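Local coordinates for endo-alpha-(1->5)-L-arabinanase (PDB 6B7K), which probably cleaves internal alpha-(1->5) linkages of arabinan, as a calcium-binding glycoside hydrolase of family 43, at residues G102-A107 and Q135-D140; G189-P194 and V207-C212; L94-S99 and G109-D114. All blocks are in the same frame, centred on the assembly; numbering follows the deposited sequence.

Contact 1. Residues G102-A107 and Q135-D140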
ATOM      1  N   GLY A 102       0.775  -4.105 -16.025  1.00 44.02           N
ATOM      2  CA  GLY A 102       1.330  -3.234 -17.042  1.00 47.74           C
ATOM      3  C   GLY A 102       0.280  -2.445 -17.795  1.00 49.78           C
ATOM      4  O   GLY A 102       0.583  -1.791 -18.796  1.00 52.71           O
ATOM      5  N   SER A 103      -0.958  -2.500 -17.318  1.00 48.46           N
ATOM      6  CA  SER A 103      -2.092  -1.877 -17.976  1.00 49.82           C
ATOM      7  C   SER A 103      -2.579  -0.692 -17.153  1.00 48.06           C
ATOM      8  O   SER A 103      -2.319  -0.587 -15.951  1.00 45.28           O
ATOM      9  CB  SER A 103      -3.224  -2.885 -18.194  1.00 49.98           C
ATOM     10  OG  SER A 103      -4.295  -2.311 -18.925  1.00 52.01           O
ATOM     11  N   ASN A 104      -3.297   0.202 -17.828  1.00 50.19           N
ATOM     12  CA  ASN A 104      -3.809   1.415 -17.212  1.00 49.81           C
ATOM     13  C   ASN A 104      -5.284   1.332 -16.856  1.00 48.32           C
ATOM     14  O   ASN A 104      -5.734   2.086 -15.989  1.00 46.54           O
ATOM     15  CB  ASN A 104      -3.580   2.615 -18.147  1.00 53.95           C
ATOM     16  CG  ASN A 104      -3.608   3.957 -17.421  1.00 54.01           C
ATOM     17  OD1 ASN A 104      -2.822   4.851 -17.725  1.00 55.43           O
ATOM     18  ND2 ASN A 104      -4.524   4.104 -16.463  1.00 52.32           N
ATOM     19  N   THR A 105      -6.048   0.457 -17.504  1.00 49.50           N
ATOM     20  CA  THR A 105      -7.451   0.305 -17.152  1.00 48.83           C
ATOM     21  C   THR A 105      -7.564  -0.282 -15.751  1.00 45.61           C
ATOM     22  O   THR A 105      -7.602  -1.505 -15.581  1.00 45.39           O
ATOM     23  CB  THR A 105      -8.172  -0.574 -18.173  1.00 50.58           C
ATOM     24  OG1 THR A 105      -7.875  -0.104 -19.494  1.00 53.77           O
ATOM     25  CG2 THR A 105      -9.669  -0.508 -17.950  1.00 50.75           C
ATOM     26  N   SER A 106      -7.597   0.582 -14.742  1.00 43.36           N
ATOM     27  CA  SER A 106      -7.620   0.155 -13.354  1.00 39.81           C
ATOM     28  C   SER A 106      -8.748   0.856 -12.614  1.00 40.41           C
ATOM     29  O   SER A 106      -9.263   1.890 -13.049  1.00 41.94           O
ATOM     30  CB  SER A 106      -6.287   0.440 -12.662  1.00 37.05           C
ATOM     31  OG  SER A 106      -5.206  -0.022 -13.450  1.00 37.34           O
ATOM     32  N   ALA A 107      -9.127   0.275 -11.478  1.00 39.51           N
ATOM     33  CA  ALA A 107     -10.189   0.825 -10.649  1.00 39.59           C
ATOM     34  C   ALA A 107      -9.942   0.419  -9.207  1.00 38.34           C
ATOM     35  O   ALA A 107      -9.630  -0.743  -8.935  1.00 38.40           O
ATOM     36  CB  ALA A 107     -11.563   0.334 -11.113  1.00 40.63           C
ATOM     37  N   GLN A 135      -3.548   9.934 -17.122  1.00 55.17           N
ATOM     38  CA  GLN A 135      -2.101   9.908 -16.954  1.00 55.13           C
ATOM     39  C   GLN A 135      -1.679   9.332 -15.608  1.00 51.68           C
ATOM     40  O   GLN A 135      -0.570   9.611 -15.139  1.00 51.06           O
ATOM     41  CB  GLN A 135      -1.522  11.315 -17.131  1.00 57.72           C
ATOM     42  CG  GLN A 135      -1.922  12.003 -18.427  1.00 61.84           C
ATOM     43  CD  GLN A 135      -1.328  11.346 -19.658  1.00 64.05           C
ATOM     44  OE1 GLN A 135      -0.484  10.453 -19.559  1.00 62.06           O
ATOM     45  NE2 GLN A 135      -1.766  11.789 -20.831  1.00 68.37           N
ATOM     46  N   PHE A 136      -2.542   8.542 -14.974  1.00 49.88           N
ATOM     47  CA  PHE A 136      -2.234   7.895 -13.707  1.00 46.85           C
ATOM     48  C   PHE A 136      -2.725   6.454 -13.768  1.00 45.10           C
ATOM     49  O   PHE A 136      -3.208   5.982 -14.801  1.00 46.44           O
ATOM     50  CB  PHE A 136      -2.857   8.654 -12.529  1.00 45.72           C
ATOM     51  CG  PHE A 136      -4.346   8.832 -12.641  1.00 46.27           C
ATOM     52  CD1 PHE A 136      -5.212   7.899 -12.098  1.00 43.84           C
ATOM     53  CD2 PHE A 136      -4.878   9.937 -13.292  1.00 49.25           C
ATOM     54  CE1 PHE A 136      -6.580   8.061 -12.200  1.00 44.61           C
ATOM     55  CE2 PHE A 136      -6.248  10.104 -13.396  1.00 49.65           C
ATOM     56  CZ  PHE A 136      -7.098   9.165 -12.850  1.00 47.40           C
ATOM     57  N   ASN A 137      -2.597   5.748 -12.647  1.00 42.59           N
ATOM     58  CA  ASN A 137      -3.066   4.371 -12.544  1.00 41.78           C
ATOM     59  C   ASN A 137      -3.745   4.196 -11.196  1.00 39.95           C
ATOM     60  O   ASN A 137      -3.121   4.406 -10.151  1.00 39.31           O
ATOM     61  CB  ASN A 137      -1.914   3.376 -12.709  1.00 41.80           C
ATOM     62  CG  ASN A 137      -2.400   1.968 -12.971  1.00 42.23           C
ATOM     63  OD1 ASN A 137      -3.523   1.766 -13.429  1.00 43.99           O
ATOM     64  ND2 ASN A 137      -1.555   0.983 -12.685  1.00 40.94           N
ATOM     65  N   ALA A 138      -5.023   3.815 -11.219  1.00 39.39           N
ATOM     66  CA  ALA A 138      -5.810   3.658  -9.996  1.00 37.34           C
ATOM     67  C   ALA A 138      -5.567   2.271  -9.400  1.00 36.02           C
ATOM     68  O   ALA A 138      -6.405   1.368  -9.458  1.00 34.69           O
ATOM     69  CB  ALA A 138      -7.287   3.892 -10.277  1.00 37.79           C
ATOM     70  N   ILE A 139      -4.373   2.108  -8.830  1.00 36.22           N
ATOM     71  CA  ILE A 139      -4.020   0.954  -8.013  1.00 34.79           C
ATOM     72  C   ILE A 139      -3.208   1.445  -6.819  1.00 34.38           C
ATOM     73  O   ILE A 139      -2.908   2.636  -6.689  1.00 35.03           O
ATOM     74  CB  ILE A 139      -3.227  -0.119  -8.794  1.00 35.24           C
ATOM     75  CG1 ILE A 139      -1.874   0.427  -9.256  1.00 36.61           C
ATOM     76  CG2 ILE A 139      -4.032  -0.660  -9.970  1.00 36.14           C
ATOM     77  CD1 ILE A 139      -0.949  -0.647  -9.787  1.00 36.92           C
ATOM     78  N   ASP A 140      -2.841   0.506  -5.953  1.00 33.99           N
ATOM     79  CA  ASP A 140      -2.073   0.779  -4.744  1.00 33.56           C
ATOM     80  C   ASP A 140      -2.690   1.893  -3.890  1.00 32.86           C
ATOM     81  O   ASP A 140      -2.065   2.934  -3.673  1.00 33.06           O
ATOM     82  CB  ASP A 140      -0.628   1.110  -5.093  1.00 34.81           C
ATOM     83  CG  ASP A 140       0.053  -0.007  -5.858  1.00 35.59           C
ATOM     84  OD1 ASP A 140      -0.631  -0.993  -6.204  1.00 35.11           O
ATOM     85  OD2 ASP A 140       1.271   0.098  -6.114  1.00 36.71           O
TER

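Contact 2. Residues G189-P194 and V207-C212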
ATOM      1  N   GLY A 189       9.125   7.122 -14.192  1.00 53.20           N
ATOM      2  CA  GLY A 189       8.014   7.129 -13.262  1.00 50.08           C
ATOM      3  C   GLY A 189       7.973   5.942 -12.331  1.00 47.40           C
ATOM      4  O   GLY A 189       6.909   5.624 -11.793  1.00 46.46           O
ATOM      5  N   ALA A 190       9.109   5.280 -12.114  1.00 46.55           N
ATOM      6  CA  ALA A 190       9.156   4.049 -11.336  1.00 44.46           C
ATOM      7  C   ALA A 190       8.899   4.301  -9.856  1.00 41.55           C
ATOM      8  O   ALA A 190       9.797   4.135  -9.024  1.00 41.19           O
ATOM      9  CB  ALA A 190      10.504   3.357 -11.528  1.00 45.87           C
ATOM     10  N   VAL A 191       7.672   4.690  -9.518  1.00 39.76           N
ATOM     11  CA  VAL A 191       7.269   4.927  -8.138  1.00 36.84           C
ATOM     12  C   VAL A 191       5.823   4.477  -7.986  1.00 35.25           C
ATOM     13  O   VAL A 191       4.981   4.773  -8.840  1.00 35.78           O
ATOM     14  CB  VAL A 191       7.442   6.406  -7.733  1.00 36.86           C
ATOM     15  CG1 VAL A 191       6.780   7.326  -8.744  1.00 38.08           C
ATOM     16  CG2 VAL A 191       6.888   6.648  -6.339  1.00 36.12           C
ATOM     17  N   GLU A 192       5.539   3.742  -6.917  1.00 34.26           N
ATOM     18  CA  GLU A 192       4.201   3.216  -6.675  1.00 34.36           C
ATOM     19  C   GLU A 192       4.075   2.896  -5.189  1.00 34.26           C
ATOM     20  O   GLU A 192       4.970   3.202  -4.393  1.00 33.79           O
ATOM     21  CB  GLU A 192       3.926   1.989  -7.553  1.00 34.81           C
ATOM     22  CG  GLU A 192       4.853   0.807  -7.296  1.00 34.81           C
ATOM     23  CD  GLU A 192       4.664  -0.321  -8.297  1.00 36.59           C
ATOM     24  OE1 GLU A 192       3.791  -0.198  -9.182  1.00 37.62           O
ATOM     25  OE2 GLU A 192       5.392  -1.332  -8.201  1.00 37.34           O
ATOM     26  N   ALA A 193       2.954   2.281  -4.821  1.00 35.16           N
ATOM     27  CA  ALA A 193       2.714   1.788  -3.470  1.00 35.29           C
ATOM     28  C   ALA A 193       2.900   2.855  -2.385  1.00 34.79           C
ATOM     29  O   ALA A 193       3.678   2.663  -1.447  1.00 34.53           O
ATOM     30  CB  ALA A 193       3.601   0.584  -3.188  1.00 35.77           C
ATOM     31  N   PRO A 194       2.184   3.974  -2.470  1.00 34.70           N
ATOM     32  CA  PRO A 194       2.383   5.038  -1.486  1.00 34.54           C
ATOM     33  C   PRO A 194       1.602   4.787  -0.208  1.00 35.60           C
ATOM     34  O   PRO A 194       0.515   4.209  -0.216  1.00 37.09           O
ATOM     35  CB  PRO A 194       1.854   6.278  -2.212  1.00 35.19           C
ATOM     36  CG  PRO A 194       0.734   5.734  -3.043  1.00 35.97           C
ATOM     37  CD  PRO A 194       1.136   4.328  -3.446  1.00 35.58           C
ATOM     38  N   VAL A 207       7.145   5.381  -0.263  1.00 32.84           N
ATOM     39  CA  VAL A 207       6.864   4.904  -1.614  1.00 32.44           C
ATOM     40  C   VAL A 207       7.804   3.749  -1.934  1.00 32.91           C
ATOM     41  O   VAL A 207       8.752   3.462  -1.201  1.00 32.77           O
ATOM     42  CB  VAL A 207       7.010   6.009  -2.686  1.00 32.11           C
ATOM     43  CG1 VAL A 207       5.963   7.106  -2.507  1.00 31.65           C
ATOM     44  CG2 VAL A 207       8.411   6.584  -2.664  1.00 32.22           C
ATOM     45  N   SER A 208       7.532   3.093  -3.057  1.00 33.87           N
ATOM     46  CA  SER A 208       8.373   2.026  -3.576  1.00 35.36           C
ATOM     47  C   SER A 208       8.958   2.465  -4.912  1.00 36.28           C
ATOM     48  O   SER A 208       8.232   2.971  -5.774  1.00 36.29           O
ATOM     49  CB  SER A 208       7.580   0.727  -3.731  1.00 35.81           C
ATOM     50  OG  SER A 208       7.064   0.303  -2.482  1.00 35.51           O
ATOM     51  N   PHE A 209      10.262   2.275  -5.076  1.00 37.52           N
ATOM     52  CA  PHE A 209      10.968   2.672  -6.282  1.00 39.85           C
ATOM     53  C   PHE A 209      11.270   1.463  -7.160  1.00 41.44           C
ATOM     54  O   PHE A 209      11.524   0.361  -6.665  1.00 41.76           O
ATOM     55  CB  PHE A 209      12.281   3.388  -5.942  1.00 41.52           C
ATOM     56  CG  PHE A 209      12.117   4.838  -5.575  1.00 40.92           C
ATOM     57  CD1 PHE A 209      10.894   5.477  -5.711  1.00 39.94           C
ATOM     58  CD2 PHE A 209      13.200   5.568  -5.107  1.00 41.67           C
ATOM     59  CE1 PHE A 209      10.753   6.813  -5.377  1.00 39.92           C
ATOM     60  CE2 PHE A 209      13.067   6.902  -4.772  1.00 41.65           C
ATOM     61  CZ  PHE A 209      11.841   7.526  -4.906  1.00 40.85           C
ATOM     62  N   ASP A 210      11.230   1.689  -8.475  1.00 43.23           N
ATOM     63  CA  ASP A 210      11.732   0.764  -9.489  1.00 46.12           C
ATOM     64  C   ASP A 210      10.873  -0.495  -9.630  1.00 45.33           C
ATOM     65  O   ASP A 210       9.685  -0.483  -9.294  1.00 43.12           O
ATOM     66  CB  ASP A 210      13.194   0.409  -9.192  1.00 49.22           C
ATOM     67  CG  ASP A 210      14.069   1.637  -8.982  1.00 50.97           C
ATOM     68  OD1 ASP A 210      13.960   2.593  -9.780  1.00 52.11           O
ATOM     69  OD2 ASP A 210      14.866   1.646  -8.017  1.00 51.36           O
ATOM     70  N   SER A 211      11.462  -1.581 -10.135  1.00 47.76           N
ATOM     71  CA  SER A 211      10.708  -2.720 -10.657  1.00 49.02           C
ATOM     72  C   SER A 211      10.443  -3.768  -9.580  1.00 48.84           C
ATOM     73  O   SER A 211      11.300  -4.042  -8.738  1.00 48.86           O
ATOM     74  CB  SER A 211      11.465  -3.352 -11.828  1.00 51.69           C
ATOM     75  OG  SER A 211      10.683  -4.335 -12.480  1.00 53.21           O
ATOM     76  N   CYS A 212       9.262  -4.388  -9.638  1.00 49.26           N
ATOM     77  CA  CYS A 212       8.760  -5.160  -8.506  1.00 49.14           C
ATOM     78  C   CYS A 212       8.630  -6.659  -8.738  1.00 51.90           C
ATOM     79  O   CYS A 212       8.775  -7.419  -7.781  1.00 52.69           O
ATOM     80  CB  CYS A 212       7.392  -4.625  -8.068  1.00 47.23           C
ATOM     81  SG  CYS A 212       6.174  -4.472  -9.386  1.00 48.31           S
TER

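Contact 3. Residues L94-S99 and G109-D114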
ATOM      1  N   LEU A  94     -11.416  -1.221   3.664  1.00 29.72           N
ATOM      2  CA  LEU A  94     -10.543  -2.070   2.858  1.00 27.84           C
ATOM      3  C   LEU A  94     -10.560  -1.556   1.422  1.00 28.07           C
ATOM      4  O   LEU A  94     -11.482  -1.855   0.655  1.00 28.34           O
ATOM      5  CB  LEU A  94     -10.977  -3.531   2.935  1.00 26.89           C
ATOM      6  CG  LEU A  94     -10.149  -4.543   2.136  1.00 25.70           C
ATOM      7  CD1 LEU A  94      -8.726  -4.623   2.672  1.00 24.96           C
ATOM      8  CD2 LEU A  94     -10.812  -5.915   2.138  1.00 25.81           C
ATOM      9  N   TYR A  95      -9.544  -0.780   1.062  1.00 28.34           N
ATOM     10  CA  TYR A  95      -9.353  -0.346  -0.312  1.00 28.82           C
ATOM     11  C   TYR A  95      -8.556  -1.401  -1.065  1.00 28.83           C
ATOM     12  O   TYR A  95      -7.626  -1.997  -0.517  1.00 28.13           O
ATOM     13  CB  TYR A  95      -8.639   1.005  -0.355  1.00 28.97           C
ATOM     14  CG  TYR A  95      -9.460   2.141   0.221  1.00 30.06           C
ATOM     15  CD1 TYR A  95     -10.375   2.828  -0.567  1.00 31.69           C
ATOM     16  CD2 TYR A  95      -9.326   2.521   1.550  1.00 29.56           C
ATOM     17  CE1 TYR A  95     -11.133   3.863  -0.048  1.00 32.32           C
ATOM     18  CE2 TYR A  95     -10.081   3.554   2.079  1.00 30.14           C
ATOM     19  CZ  TYR A  95     -10.982   4.221   1.275  1.00 31.54           C
ATOM     20  OH  TYR A  95     -11.736   5.253   1.790  1.00 32.46           O
ATOM     21  N   TYR A  96      -8.938  -1.644  -2.317  1.00 30.16           N
ATOM     22  CA  TYR A  96      -8.311  -2.679  -3.126  1.00 31.35           C
ATOM     23  C   TYR A  96      -8.318  -2.242  -4.583  1.00 33.30           C
ATOM     24  O   TYR A  96      -9.059  -1.337  -4.976  1.00 34.83           O
ATOM     25  CB  TYR A  96      -9.019  -4.031  -2.968  1.00 32.20           C
ATOM     26  CG  TYR A  96     -10.495  -3.995  -3.308  1.00 34.12           C
ATOM     27  CD1 TYR A  96     -11.435  -3.603  -2.363  1.00 34.41           C
ATOM     28  CD2 TYR A  96     -10.949  -4.355  -4.572  1.00 35.48           C
ATOM     29  CE1 TYR A  96     -12.784  -3.567  -2.667  1.00 35.55           C
ATOM     30  CE2 TYR A  96     -12.299  -4.319  -4.884  1.00 36.37           C
ATOM     31  CZ  TYR A  96     -13.208  -3.925  -3.927  1.00 36.57           C
ATOM     32  OH  TYR A  96     -14.551  -3.888  -4.222  1.00 38.80           O
ATOM     33  N   SER A  97      -7.490  -2.906  -5.386  1.00 33.37           N
ATOM     34  CA  SER A  97      -7.311  -2.555  -6.786  1.00 34.87           C
ATOM     35  C   SER A  97      -7.894  -3.631  -7.693  1.00 36.21           C
ATOM     36  O   SER A  97      -7.904  -4.818  -7.355  1.00 36.48           O
ATOM     37  CB  SER A  97      -5.830  -2.352  -7.119  1.00 34.57           C
ATOM     38  OG  SER A  97      -5.216  -1.475  -6.191  1.00 33.66           O
ATOM     39  N   VAL A  98      -8.375  -3.195  -8.853  1.00 37.28           N
ATOM     40  CA  VAL A  98      -8.869  -4.073  -9.909  1.00 38.43           C
ATOM     41  C   VAL A  98      -8.217  -3.601 -11.203  1.00 40.24           C
ATOM     42  O   VAL A  98      -8.480  -2.480 -11.657  1.00 41.26           O
ATOM     43  CB  VAL A  98     -10.399  -4.037 -10.018  1.00 39.69           C
ATOM     44  CG1 VAL A  98     -10.871  -4.899 -11.167  1.00 41.37           C
ATOM     45  CG2 VAL A  98     -11.034  -4.490  -8.714  1.00 39.09           C
ATOM     46  N   SER A  99      -7.363  -4.437 -11.792  1.00 40.48           N
ATOM     47  CA  SER A  99      -6.553  -4.000 -12.926  1.00 41.77           C
ATOM     48  C   SER A  99      -5.954  -5.214 -13.631  1.00 42.58           C
ATOM     49  O   SER A  99      -6.195  -6.365 -13.254  1.00 41.98           O
ATOM     50  CB  SER A  99      -5.452  -3.038 -12.472  1.00 40.25           C
ATOM     51  OG  SER A  99      -4.601  -2.690 -13.549  1.00 41.64           O
ATOM     52  N   GLY A 109     -11.572  -0.175  -5.609  1.00 35.34           N
ATOM     53  CA  GLY A 109     -12.823  -0.424  -4.931  1.00 35.31           C
ATOM     54  C   GLY A 109     -12.684  -0.258  -3.426  1.00 34.19           C
ATOM     55  O   GLY A 109     -11.621   0.048  -2.895  1.00 32.94           O
ATOM     56  N   LEU A 110     -13.799  -0.474  -2.734  1.00 35.38           N
ATOM     57  CA  LEU A 110     -13.826  -0.330  -1.286  1.00 35.25           C
ATOM     58  C   LEU A 110     -14.703  -1.412  -0.679  1.00 37.60           C
ATOM     59  O   LEU A 110     -15.848  -1.601  -1.099  1.00 39.99           O
ATOM     60  CB  LEU A 110     -14.331   1.057  -0.877  1.00 35.42           C
ATOM     61  CG  LEU A 110     -14.373   1.371   0.620  1.00 35.05           C
ATOM     62  CD1 LEU A 110     -13.040   1.051   1.283  1.00 33.35           C
ATOM     63  CD2 LEU A 110     -14.750   2.832   0.843  1.00 35.79           C
ATOM     64  N   ALA A 111     -14.150  -2.128   0.293  1.00 37.28           N
ATOM     65  CA  ALA A 111     -14.887  -3.077   1.110  1.00 38.04           C
ATOM     66  C   ALA A 111     -14.840  -2.617   2.559  1.00 37.07           C
ATOM     67  O   ALA A 111     -13.920  -1.908   2.979  1.00 35.72           O
ATOM     68  CB  ALA A 111     -14.316  -4.496   0.981  1.00 37.88           C
ATOM     69  N   SER A 112     -15.844  -3.030   3.330  1.00 37.51           N
ATOM     70  CA  SER A 112     -15.984  -2.533   4.688  1.00 37.12           C
ATOM     71  C   SER A 112     -16.591  -3.608   5.578  1.00 37.32           C
ATOM     72  O   SER A 112     -17.342  -4.471   5.117  1.00 38.00           O
ATOM     73  CB  SER A 112     -16.846  -1.266   4.720  1.00 38.10           C
ATOM     74  OG  SER A 112     -17.002  -0.791   6.042  1.00 39.03           O
ATOM     75  N   THR A 113     -16.252  -3.542   6.865  1.00 36.59           N
ATOM     76  CA  THR A 113     -16.841  -4.411   7.873  1.00 37.41           C
ATOM     77  C   THR A 113     -16.667  -3.761   9.236  1.00 37.34           C
ATOM     78  O   THR A 113     -15.811  -2.891   9.424  1.00 37.52           O
ATOM     79  CB  THR A 113     -16.206  -5.804   7.877  1.00 36.09           C
ATOM     80  OG1 THR A 113     -16.941  -6.655   8.768  1.00 37.65           O
ATOM     81  CG2 THR A 113     -14.767  -5.725   8.353  1.00 34.09           C
ATOM     82  N   ASP A 114     -17.493  -4.200  10.187  1.00 36.33           N
ATOM     83  CA  ASP A 114     -17.371  -3.763  11.570  1.00 35.56           C
ATOM     84  C   ASP A 114     -16.364  -4.580  12.361  1.00 35.04           C
ATOM     85  O   ASP A 114     -15.911  -4.128  13.420  1.00 35.76           O
ATOM     86  CB  ASP A 114     -18.728  -3.841  12.280  1.00 37.37           C
ATOM     87  CG  ASP A 114     -19.128  -5.268  12.613  1.00 37.61           C
ATOM     88  OD1 ASP A 114     -19.190  -6.104  11.690  1.00 36.52           O
ATOM     89  OD2 ASP A 114     -19.364  -5.556  13.804  1.00 39.50           O
TER

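Contact 1. Residues G102-A107 and Q135-D140
With CG anti to its backbone N (chi1 -159°), Asn104 reaches across to the main chain of Phe136, while Ser106, whose CB points toward the other segment, carries OG anti to its carbonyl carbon. The pairing illustrates how a loop is joined to a strand end by a single side-chain-to-backbone hydrogen bond together with close packing. Asn104 ND2 donates to Phe136 O at 2.8 Å. The donor lies in the carbonyl plane, but the bond is bent, at 131° about the hydrogen. The side chains of Asn104 and Asn137 run past one another head to tail, their amide planes 66° apart. Further along the segment, Ser106 CB sits 3.3 Å from Ala138 O and 3.7 Å from Ile139 CG2. Its hydroxyl hydrogen-bonds Ser99 OG. Ala138 forms the centre of an inverse gamma turn, closed by a weak bond from Ile139 N to Asn137 O, and its CB packs 3.9 Å from Ser106 O. The turn belongs to a run, Asn137 to Asp140, predicted to bind substrate, and Asn104 also lies against Trp159, another predicted substrate residue. Ser130 OG hydrogen-bonds both Asn104 O and Ala138 N, tying the two segments to the end of strand 122-130. The contact thus joins the start of strand 106-113 to the loop leading from strand 122-130 into strand 142-145, with Ile139 touching Trp81 of strand 81-87.

Contact 2. Residues G189-P194 and V207-C212
Ala190 meets Asp210 where the two segments begin to pair: Asp210 N donates to Ala190 O at 2.9 Å, approaching from 44° above the carbonyl plane, and Ala190 CB lies 3.5 Å from Asp210 CA. Val191 follows as a non-hydrogen-bonded partner of Phe209. Its CG2 lies at the edge of the Phe209 ring, 4.0 Å from CE1, and also packs 3.7 Å from Val207 CB. At Glu192 the pairing becomes hydrogen-bonded, with Glu192 N to Ser208 O at 3.0 Å and Ser208 N to Glu192 O at 2.9 Å. CG of Glu192 stands between the backbone N and the carbonyl carbon (chi1 62°), and the extended chain beyond it carries OE2 to 3.4 Å from Cys212 SG. OE1 is hydrogen-bonded to Ser157 OG, and Tyr220 OH makes a weak bond to OE2. Ala193 CB lies 3.5 Å from Ser208 OG, a hydroxyl that hydrogen-bonds Gln263. Pro194 closes the run with a looser apolar touch on Val207 CG1. The hairpin forms the first two strands of a four-stranded antiparallel blade of the five-bladed beta-propeller of family 43, and it carries Glu192, the predicted proton donor.

Contact 3. Residues L94-S99 and G109-D114
Leu94, Tyr95 and Tyr96 pair with Ala111, Leu110 and Gly109 in the antiparallel hairpin of strands 92-98 and 106-113, an example of how backbone register sets which side chains are neighbours. At one end Leu94 and Ala111 form a hydrogen-bonded pair: Leu94 N donates to Ala111 O, and Ala111 N returns a bond to Leu94 O at 2.7 Å that is almost straight (175°). Two residues on, Tyr96 and Gly109 repeat the pattern less evenly. Gly109 N to Tyr96 O measures 2.8 Å, whereas Tyr96 N to Gly109 O stretches to 3.2 Å and comes in well above the carbonyl plane. Between them, Tyr95 and Leu110 make the non-hydrogen-bonded pair, and their side chains share one face of the sheet. Leu110 CD1 lies over the middle of the Tyr95 ring, 3.6 Å from its centroid and only 8° off the normal, a CH-pi contact. The hairpin supplies the two middle strands of a four-stranded blade in the five-bladed beta-propeller of family 43. On this face Val127, from the outermost strand 122-130, touches both Tyr95 and Leu110, and the Tyr95 side chain comes within about 4 Å of that of Asp84, a calcium ligand. The opposite face carries Leu94, Tyr96 and Ala111. Because CG of Tyr96 stands between its backbone N and carbonyl carbon (chi1 57°), the ring folds over the neighbouring strand, where Gly109 has no side chain. Gly109 CA lies 3.9 Å from the ring centroid, over the face, while Ala111 N comes to the ring edge, 3.6 Å from CE1. Leu94 CD2 and Ala111 CB pack at 4.0 Å, and Leu44 of strand 44-49 touches Leu94 and Tyr96 from the preceding sheet.

In the fold
Contact 3 lies within one blade, and contact 1 begins on the same strand, 106-113, and adds the loop that leaves the blade; their segments alternate along the chain, and their centres lie about 15 Å apart. They meet through a probable backbone hydrogen bond between Ala107 O and Val98 N. Contact 2 comes later, in the hairpin of a separate sheet, its centre about 13 Å from that of contact 1 and about 21 Å from that of contact 3, across the chain's centre from the latter. Asp140 OD2 accepts a weak hydrogen bond from Ala193 N and packs on Glu192, so the loop of contact 1 touches the blade of contact 2, bringing a predicted pKa-modulating aspartate beside the predicted proton donor.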